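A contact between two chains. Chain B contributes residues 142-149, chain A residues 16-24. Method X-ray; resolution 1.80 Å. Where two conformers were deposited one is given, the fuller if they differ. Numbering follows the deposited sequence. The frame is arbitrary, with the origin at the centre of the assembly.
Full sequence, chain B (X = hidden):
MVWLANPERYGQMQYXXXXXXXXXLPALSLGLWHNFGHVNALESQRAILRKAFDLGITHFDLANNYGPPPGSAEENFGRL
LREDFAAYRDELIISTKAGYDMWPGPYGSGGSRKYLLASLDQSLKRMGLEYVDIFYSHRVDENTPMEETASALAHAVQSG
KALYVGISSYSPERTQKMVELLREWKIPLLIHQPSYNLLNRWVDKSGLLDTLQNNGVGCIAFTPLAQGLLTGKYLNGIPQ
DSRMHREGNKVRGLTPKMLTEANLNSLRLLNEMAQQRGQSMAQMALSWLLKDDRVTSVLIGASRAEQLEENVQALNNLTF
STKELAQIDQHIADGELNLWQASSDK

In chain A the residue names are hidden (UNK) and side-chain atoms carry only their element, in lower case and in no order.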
# COMPACT_ATOMS: atom_id res chain seq x y z
N GLU B 142 14.93 -24.45 -5.81
CA GLU B 142 13.93 -25.57 -5.99
C GLU B 142 13.12 -25.83 -4.73
O GLU B 142 12.02 -26.44 -4.75
CB GLU B 142 14.66 -26.84 -6.41
CG GLU B 142 15.15 -26.74 -7.84
CD GLU B 142 15.71 -28.07 -8.38
OE1 GLU B 142 15.62 -29.11 -7.67
OE2 GLU B 142 16.20 -28.06 -9.53
N ASN B 143 13.62 -25.30 -3.62
CA ASN B 143 12.99 -25.54 -2.32
C ASN B 143 12.04 -24.44 -1.84
O ASN B 143 11.44 -24.54 -0.76
CB ASN B 143 14.11 -25.86 -1.29
CG ASN B 143 14.85 -27.16 -1.61
OD1 ASN B 143 14.23 -28.19 -1.91
ND2 ASN B 143 16.16 -27.11 -1.58
N THR B 144 11.89 -23.36 -2.61
CA THR B 144 10.88 -22.37 -2.27
C THR B 144 9.88 -22.44 -3.39
O THR B 144 10.31 -22.34 -4.55
CB THR B 144 11.53 -20.93 -2.31
OG1 THR B 144 12.52 -20.83 -1.24
CG2 THR B 144 10.54 -19.90 -2.02
N PRO B 145 8.58 -22.48 -3.09
CA PRO B 145 7.60 -22.43 -4.18
C PRO B 145 7.73 -21.14 -4.96
O PRO B 145 7.91 -20.05 -4.39
CB PRO B 145 6.23 -22.47 -3.48
CG PRO B 145 6.49 -22.58 -2.03
CD PRO B 145 7.95 -22.40 -1.74
N MET B 146 7.58 -21.20 -6.28
CA MET B 146 7.72 -19.95 -7.01
C MET B 146 6.61 -18.97 -6.70
O MET B 146 6.75 -17.75 -6.90
CB MET B 146 7.80 -20.26 -8.53
CG MET B 146 9.11 -20.93 -8.90
SD MET B 146 9.17 -21.01 -10.76
CE MET B 146 8.33 -22.56 -10.94
N GLU B 147 5.50 -19.44 -6.13
CA GLU B 147 4.47 -18.49 -5.75
C GLU B 147 5.03 -17.52 -4.63
O GLU B 147 4.67 -16.33 -4.56
CB GLU B 147 3.31 -19.23 -5.14
CG GLU B 147 2.47 -20.00 -6.17
CD GLU B 147 3.05 -21.38 -6.60
OE1 GLU B 147 4.07 -21.92 -6.07
OE2 GLU B 147 2.43 -21.92 -7.55
N GLU B 148 5.81 -18.09 -3.75
CA GLU B 148 6.42 -17.28 -2.64
C GLU B 148 7.43 -16.28 -3.22
O GLU B 148 7.43 -15.11 -2.87
CB GLU B 148 7.08 -18.20 -1.62
CG GLU B 148 7.78 -17.34 -0.46
CD GLU B 148 8.24 -18.20 0.73
OE1 GLU B 148 7.76 -19.34 0.89
OE2 GLU B 148 9.15 -17.75 1.47
N THR B 149 8.35 -16.77 -4.07
CA THR B 149 9.31 -15.89 -4.71
C THR B 149 8.58 -14.79 -5.51
O THR B 149 8.92 -13.60 -5.38
CB THR B 149 10.23 -16.71 -5.60
OG1 THR B 149 10.88 -17.71 -4.79
CG2 THR B 149 11.30 -15.82 -6.25
N UNK A 16 14.29 -27.28 9.22
CA UNK A 16 13.20 -27.89 8.43
C UNK A 16 12.47 -26.82 7.70
O UNK A 16 12.10 -25.81 8.31
n UNK A 16 10.77 -33.02 11.97
c UNK A 16 12.00 -30.56 11.01
c UNK A 16 12.98 -29.76 10.13
c UNK A 16 12.25 -28.62 9.41
n UNK A 16 12.89 -33.86 12.35
c UNK A 16 12.10 -32.88 11.93
n UNK A 16 12.69 -31.74 11.54
N UNK A 17 12.18 -27.05 6.42
CA UNK A 17 11.25 -26.13 5.75
C UNK A 17 9.90 -26.16 6.42
O UNK A 17 9.35 -27.24 6.80
c UNK A 17 13.39 -27.08 3.35
c UNK A 17 14.67 -25.55 2.02
c UNK A 17 11.08 -26.50 4.26
c UNK A 17 12.35 -26.16 3.47
c UNK A 17 12.49 -24.92 2.85
c UNK A 17 14.56 -26.78 2.62
o UNK A 17 15.81 -25.23 1.36
c UNK A 17 13.66 -24.60 2.13
N UNK A 18 9.30 -24.98 6.51
CA UNK A 18 8.04 -24.84 7.25
C UNK A 18 6.91 -25.09 6.23
O UNK A 18 6.66 -24.27 5.36
s UNK A 18 6.49 -23.10 8.75
c UNK A 18 7.95 -23.41 7.80
N UNK A 19 6.26 -26.25 6.32
CA UNK A 19 5.24 -26.68 5.37
C UNK A 19 5.80 -26.63 3.97
O UNK A 19 6.92 -27.05 3.74
N UNK A 20 5.04 -26.07 3.05
CA UNK A 20 5.44 -25.93 1.63
C UNK A 20 6.28 -24.68 1.40
O UNK A 20 6.74 -24.43 0.29
n UNK A 20 0.19 -23.20 -0.64
c UNK A 20 1.32 -23.34 0.30
c UNK A 20 2.20 -24.51 -0.12
c UNK A 20 4.19 -25.87 0.74
c UNK A 20 3.51 -24.49 0.72
N UNK A 21 6.49 -23.88 2.44
CA UNK A 21 7.16 -22.57 2.18
C UNK A 21 8.65 -22.71 1.95
O UNK A 21 9.24 -23.78 2.17
o UNK A 21 7.87 -22.00 4.35
c UNK A 21 6.93 -21.61 3.35
N UNK A 22 9.32 -21.61 1.62
CA UNK A 22 10.78 -21.71 1.54
C UNK A 22 11.45 -21.25 2.85
O UNK A 22 12.67 -21.17 2.94
N UNK A 23 10.66 -21.07 3.89
CA UNK A 23 11.28 -20.62 5.20
C UNK A 23 11.73 -21.84 6.02
O UNK A 23 10.91 -22.72 6.35
c UNK A 23 10.31 -19.77 5.98
c UNK A 23 9.75 -18.54 8.09
c UNK A 23 11.81 -17.93 6.73
c UNK A 23 10.93 -19.10 7.26
N UNK A 24 13.01 -21.88 6.38
CA UNK A 24 13.55 -22.97 7.18
C UNK A 24 13.62 -22.59 8.66
O UNK A 24 14.26 -21.61 8.99
c UNK A 24 14.93 -23.39 6.70
n UNK A 24 18.98 -26.14 5.37
c UNK A 24 16.33 -23.71 4.62
c UNK A 24 18.38 -25.00 4.96
n UNK A 24 19.08 -23.98 4.44
n UNK A 24 17.05 -24.90 5.02
c UNK A 24 14.92 -23.78 5.22
O HOH W 1 8.74 -26.44 -1.08

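Position 16 carries three carbons in a row, a nitrogen, then a carbon bearing two more nitrogens: a guanidinium. It lies on a strand, out of reach of chain B, and is R16(A).

Position 17 has one carbon leading to a six-carbon ring with an oxygen at its far end, so it is Y17(A). Its CA-to-CB bond points toward chain B, and OH comes 3.2 Å from CB of N143(B), which lies obliquely to the ring.

Position 18 shows one carbon and one sulfur. Buried and without contact to chain B, it is C18(A), and it opens a type II' turn that runs through position 21.

Position 19 has no side-chain atoms. Its phi of 54° and psi of -133° suit the second place of such a turn, and positive phi by itself favours glycine: G19(A).

Position 20 has four carbons in a row ending in nitrogen, hence K20(A). The CA-to-CB bond points sideways, with chi1 p and the rest t; what meets chain B most closely is the backbone, O lying 3.0 Å from CG of P145(B).

Position 21 has one carbon and one oxygen, which makes it S21(A). OG donates to O of C18(A) at 2.8 Å and accepts from N of position 23 at 3.0 Å, bracing the turn. CB points away overall, yet sits 3.4 Å from OE1 of E148(B).

Position 22 has no side chain. An ideal CB would lie 2.0 Å from OG1 of T144(B), a clash, so this is G22(A). Its CA packs 3.4 Å from that same OG1.

Position 23 has four carbons forked at the second: L23(A), buried, its CA-to-CB bond sideways and the residue barely covered by chain B.

Position 24 again ends in a carbon with two nitrogens after three carbons and a nitrogen. It is R24(A), making no contact here.

The contact works by presenting a braced turn to the start of a helix. P145(B), at the N-cap position, packs on the turn backbone, while E148(B), chi1 and chi2 both t, extends OE1 to N of G22(A) at 2.8 Å and 169°, the one direct hydrogen bond between the stretches. A water also donates to O of K20(A) and, weakly, to O of N143(B). The rule is economical: a bare glycine lets the backbones close to 3.9 Å between CA of T144(B) and CA of G22(A), and one carboxylate oxygen takes up the amide there.

Chain A (16-24) RYCGKSGLR
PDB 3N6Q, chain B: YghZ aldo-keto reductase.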